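Local coordinates for MOG1 protein (Saccharomyces cerevisiae, PDB 1JHS) that binds the Ran GTPase Gsp1 and takes part in the Ran system that drives nuclear protein import and poly(A)+ mRNA export, at residues A[22-27]-A[34-39]; A[121-126]-A[146-151]. The protein carries 1 engineered substitution. One frame throughout, in Å; residues are numbered along the deposited sequence.

Interaction 1 of 2, residues A[22-27]-A[34-39]; sequences IDASTL and QAVYVN. Engineered in segment 34-39: Ala35 (natural residue Glu).
Asp23 and Tyr37 share one face of the sheet, and their first torsions set the carboxylate and the ring there: CG of Asp23 stands anti to its backbone N (chi1 176°), CG of Tyr37 anti to its carbonyl carbon (chi1 -75°). Asp23 CA lies over one face of the Tyr37 ring, 4.0 Å from the centroid, in a CH-pi contact, while Asp23 CB rests 3.6 Å from Tyr37 CE2. The carboxylate reaches the partner strand through two waters: one donates to Asp23 OD1 and accepts from Val36 N, the other donates to Asp23 OD2 and bonds Tyr37 OH. Ser25 N donates to Asp23 OD1 (2.8 Å), which makes an Asx turn, and Ser25 OG adds a second bond (2.7 Å) from the same face of the carboxylate. An alanine at Asp23 would probably leave Ser25 N and OG without this acceptor, and both waters without their carboxylate partner. On the other sheet face Ile22 and Val38 lie side by side, CG2 to CG2 at a tight 3.4 Å. Beyond the end of the strand, Ala24 CB packs 3.9 Å from Val36 CG1. Ile22 and Val38 exchange two backbone hydrogen bonds, and Ala24 N adds a third to Val36 O (2.8 Å). The whole is an antiparallel beta hairpin at the edge of the large sheet, its first strand leaving through a 3-10 turn.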
# COMPACT_ATOMS: atom_id res chain seq x y z
N ILE A 22 -14.33 -2.27 3.13
CA ILE A 22 -15.03 -1.32 3.97
C ILE A 22 -14.09 -0.28 4.56
O ILE A 22 -12.91 -0.55 4.82
CB ILE A 22 -15.76 -2.05 5.12
CG1 ILE A 22 -16.41 -1.04 6.06
CG2 ILE A 22 -14.77 -2.88 5.90
CD1 ILE A 22 -17.23 -1.70 7.16
N ASP A 23 -14.63 0.92 4.74
CA ASP A 23 -13.91 2.04 5.33
C ASP A 23 -13.93 1.74 6.83
O ASP A 23 -15.01 1.78 7.45
CB ASP A 23 -14.66 3.34 5.03
CG ASP A 23 -14.03 4.55 5.67
OD1 ASP A 23 -13.22 4.39 6.62
OD2 ASP A 23 -14.39 5.67 5.24
N ALA A 24 -12.77 1.43 7.41
CA ALA A 24 -12.73 1.10 8.82
C ALA A 24 -13.21 2.22 9.73
O ALA A 24 -13.66 1.95 10.84
CB ALA A 24 -11.31 0.65 9.23
N SER A 25 -13.10 3.47 9.29
CA SER A 25 -13.55 4.57 10.15
C SER A 25 -15.07 4.61 10.31
O SER A 25 -15.59 5.39 11.11
CB SER A 25 -13.00 5.94 9.69
OG SER A 25 -13.52 6.34 8.43
N THR A 26 -15.79 3.76 9.59
CA THR A 26 -17.24 3.74 9.76
C THR A 26 -17.57 2.88 10.97
O THR A 26 -18.71 2.82 11.41
CB THR A 26 -17.99 3.16 8.54
OG1 THR A 26 -17.56 1.81 8.28
CG2 THR A 26 -17.74 4.05 7.33
N LEU A 27 -16.56 2.22 11.53
CA LEU A 27 -16.77 1.34 12.67
C LEU A 27 -15.83 1.64 13.83
O LEU A 27 -16.11 1.28 14.96
CB LEU A 27 -16.56 -0.11 12.24
CG LEU A 27 -17.46 -0.61 11.11
CD1 LEU A 27 -16.92 -1.92 10.54
CD2 LEU A 27 -18.88 -0.78 11.62
N GLN A 34 -4.77 9.29 8.56
CA GLN A 34 -5.05 8.08 7.77
C GLN A 34 -6.44 7.78 7.27
O GLN A 34 -7.44 8.22 7.86
CB GLN A 34 -4.62 6.83 8.57
CG GLN A 34 -3.15 6.73 8.89
CD GLN A 34 -2.80 5.44 9.64
OE1 GLN A 34 -3.68 4.70 10.08
NE2 GLN A 34 -1.50 5.19 9.80
N ALA A 35 -6.48 7.02 6.18
CA ALA A 35 -7.71 6.49 5.62
C ALA A 35 -7.40 4.96 5.64
O ALA A 35 -6.31 4.55 5.23
CB ALA A 35 -7.94 7.00 4.20
N VAL A 36 -8.30 4.15 6.17
CA VAL A 36 -8.07 2.70 6.30
C VAL A 36 -9.22 1.90 5.72
O VAL A 36 -10.38 2.11 6.12
CB VAL A 36 -7.92 2.30 7.80
CG1 VAL A 36 -7.68 0.79 7.94
CG2 VAL A 36 -6.77 3.13 8.45
N TYR A 37 -8.92 0.98 4.81
CA TYR A 37 -9.95 0.11 4.22
C TYR A 37 -9.54 -1.34 4.43
O TYR A 37 -8.35 -1.68 4.31
CB TYR A 37 -10.07 0.36 2.71
CG TYR A 37 -10.79 1.64 2.39
CD1 TYR A 37 -10.14 2.86 2.51
CD2 TYR A 37 -12.16 1.63 2.09
CE1 TYR A 37 -10.84 4.06 2.34
CE2 TYR A 37 -12.87 2.82 1.92
CZ TYR A 37 -12.19 4.03 2.05
OH TYR A 37 -12.87 5.23 1.91
N VAL A 38 -10.50 -2.20 4.77
CA VAL A 38 -10.16 -3.63 4.94
C VAL A 38 -11.08 -4.49 4.08
O VAL A 38 -12.27 -4.16 3.86
CB VAL A 38 -10.28 -4.15 6.40
CG1 VAL A 38 -9.22 -3.50 7.29
CG2 VAL A 38 -11.70 -3.92 6.93
N ASN A 39 -10.53 -5.59 3.57
CA ASN A 39 -11.29 -6.49 2.72
C ASN A 39 -12.33 -7.18 3.61
O ASN A 39 -11.96 -7.93 4.52
CB ASN A 39 -10.35 -7.55 2.12
CG ASN A 39 -11.04 -8.42 1.08
OD1 ASN A 39 -12.24 -8.69 1.17
ND2 ASN A 39 -10.27 -8.88 0.09
O HOH W 1 -10.60 5.37 7.08
O HOH W 2 -12.44 6.92 3.95

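Interaction 2 of 2, residues A[121-126]-A[146-151]; sequences AQTVVI and VPLTKE
Gln122 reaches across to Pro147 and Leu148 at the open end of the antiparallel beta hairpin formed by strands 124-133 and 138-147, where the second strand runs out toward helix 150-157. Its CG is anti to the backbone N (chi1 167°) and the chain stays extended beyond it, carrying the amide to the far strand. There NE2 donates an almost straight hydrogen bond to Leu148 O (2.9 Å, 171° at the hydrogen). The acceptor lies in the amide plane of Gln122, whereas the donor stands well above the carbonyl plane of Leu148. The same nitrogen sits 3.5 Å from Pro147 CB, so the amide lies against CB of the Pro147 ring as well as gripping the carbonyl beyond it.

Leu148 places its CG anti to its own carbonyl carbon (chi1 -54°), and its CD1 methyl meets two neighbours on the other segment: Thr123 CG2 and Val125 CG2, each at 3.9 Å. The three side chains make a small apolar cluster, which Cys165 of helix 163-178 also touches through Val125 and Leu148. Val146 turns to the same sheet face as Val125 and packs on Arg164 and Val168 of that helix. Val124 and Pro147 occupy the opposite face, with Val124 CG2 4.0 Å from Pro147 CA.

The backbone is paired by reciprocal hydrogen bonds between Val125 and Val146, then by Leu148 N to Thr123 O (2.9 Å), which carries the pairing past the end of the strands. Pro147, which has no N-H to give, falls at a non-hydrogen-bonded pair opposite Val124. Leu148 O is gripped a second time by a water that donates to it and accepts from Thr123 N at 3.0 Å.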
# COMPACT_ATOMS: atom_id res chain seq x y z
N ALA A 121 7.36 -17.17 10.66
CA ALA A 121 5.90 -17.14 10.51
C ALA A 121 5.49 -16.73 9.11
O ALA A 121 6.31 -16.57 8.21
CB ALA A 121 5.28 -16.18 11.56
N GLN A 122 4.19 -16.55 8.93
CA GLN A 122 3.63 -16.16 7.64
C GLN A 122 4.33 -14.93 7.02
O GLN A 122 4.65 -13.97 7.73
CB GLN A 122 2.14 -15.87 7.84
CG GLN A 122 1.45 -15.18 6.70
CD GLN A 122 -0.00 -14.93 7.02
OE1 GLN A 122 -0.34 -14.49 8.14
NE2 GLN A 122 -0.88 -15.21 6.06
N THR A 123 4.53 -14.97 5.70
CA THR A 123 5.16 -13.87 4.95
C THR A 123 4.07 -12.85 4.59
O THR A 123 2.95 -13.23 4.32
CB THR A 123 5.73 -14.36 3.60
OG1 THR A 123 6.72 -15.36 3.84
CG2 THR A 123 6.38 -13.20 2.84
N VAL A 124 4.43 -11.57 4.58
CA VAL A 124 3.49 -10.53 4.19
C VAL A 124 4.18 -9.65 3.13
O VAL A 124 5.30 -9.19 3.34
CB VAL A 124 3.09 -9.63 5.40
CG1 VAL A 124 2.17 -8.47 4.94
CG2 VAL A 124 2.35 -10.47 6.46
N VAL A 125 3.54 -9.48 1.98
CA VAL A 125 4.10 -8.61 0.94
C VAL A 125 3.36 -7.30 1.15
O VAL A 125 2.21 -7.31 1.58
CB VAL A 125 3.82 -9.17 -0.48
CG1 VAL A 125 4.05 -8.06 -1.57
CG2 VAL A 125 4.79 -10.32 -0.75
N ILE A 126 4.02 -6.17 0.88
CA ILE A 126 3.35 -4.90 1.08
C ILE A 126 3.49 -4.06 -0.17
O ILE A 126 4.61 -3.86 -0.65
CB ILE A 126 3.96 -4.10 2.29
CG1 ILE A 126 3.96 -4.95 3.57
CG2 ILE A 126 3.13 -2.82 2.53
CD1 ILE A 126 4.88 -4.40 4.67
N VAL A 146 -0.58 -7.70 2.19
CA VAL A 146 -1.01 -8.96 1.62
C VAL A 146 -0.42 -10.14 2.40
O VAL A 146 0.71 -10.57 2.15
CB VAL A 146 -0.54 -9.07 0.13
CG1 VAL A 146 -1.28 -10.21 -0.57
CG2 VAL A 146 -0.73 -7.71 -0.58
N PRO A 147 -1.18 -10.67 3.39
CA PRO A 147 -0.69 -11.80 4.18
C PRO A 147 -0.75 -13.00 3.24
O PRO A 147 -1.84 -13.42 2.84
CB PRO A 147 -1.70 -11.91 5.34
CG PRO A 147 -2.35 -10.47 5.39
CD PRO A 147 -2.45 -10.14 3.92
N LEU A 148 0.42 -13.57 2.90
CA LEU A 148 0.47 -14.68 1.94
C LEU A 148 0.08 -16.04 2.49
O LEU A 148 0.28 -16.33 3.67
CB LEU A 148 1.87 -14.81 1.33
CG LEU A 148 2.52 -13.60 0.67
CD1 LEU A 148 3.82 -14.01 -0.01
CD2 LEU A 148 1.54 -13.01 -0.35
N THR A 149 -0.43 -16.89 1.60
CA THR A 149 -0.81 -18.24 1.98
C THR A 149 0.52 -19.00 1.98
O THR A 149 1.54 -18.49 1.52
CB THR A 149 -1.74 -18.89 0.93
OG1 THR A 149 -1.04 -18.98 -0.32
CG2 THR A 149 -3.00 -18.07 0.72
N LYS A 150 0.51 -20.23 2.50
CA LYS A 150 1.72 -21.05 2.50
C LYS A 150 2.19 -21.24 1.05
O LYS A 150 3.39 -21.17 0.75
CB LYS A 150 1.41 -22.41 3.12
CG LYS A 150 2.57 -23.44 3.04
CD LYS A 150 2.08 -24.80 3.60
CE LYS A 150 3.22 -25.79 3.89
NZ LYS A 150 2.63 -27.05 4.49
N GLU A 151 1.24 -21.46 0.16
CA GLU A 151 1.55 -21.68 -1.25
C GLU A 151 2.20 -20.44 -1.89
O GLU A 151 3.20 -20.56 -2.61
CB GLU A 151 0.27 -22.03 -2.01
CG GLU A 151 0.47 -22.24 -3.49
CD GLU A 151 0.48 -23.71 -3.87
OE1 GLU A 151 1.06 -24.52 -3.10
OE2 GLU A 151 -0.09 -24.06 -4.93
O HOH W 3 3.04 -17.21 4.35

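In the fold
Both interactions belong to the same seven-stranded antiparallel sheet, with centres 21 Å apart and nearest atoms about 9 Å apart, so they do not touch. Both segments of interaction 1 precede those of interaction 2 in the sequence. Interaction 1 joins strand 21-23, an outermost strand of the sheet, to strand 34-39; interaction 2 joins strands 124-133 and 138-147 further in. Strand 56-63 lies between the two pairs, neighbouring 34-39 on one flank and 138-147 on the other. Hairpins from early and late parts of the sequence are thus united in one sheet, with helix 163-178 against one face of interaction 2.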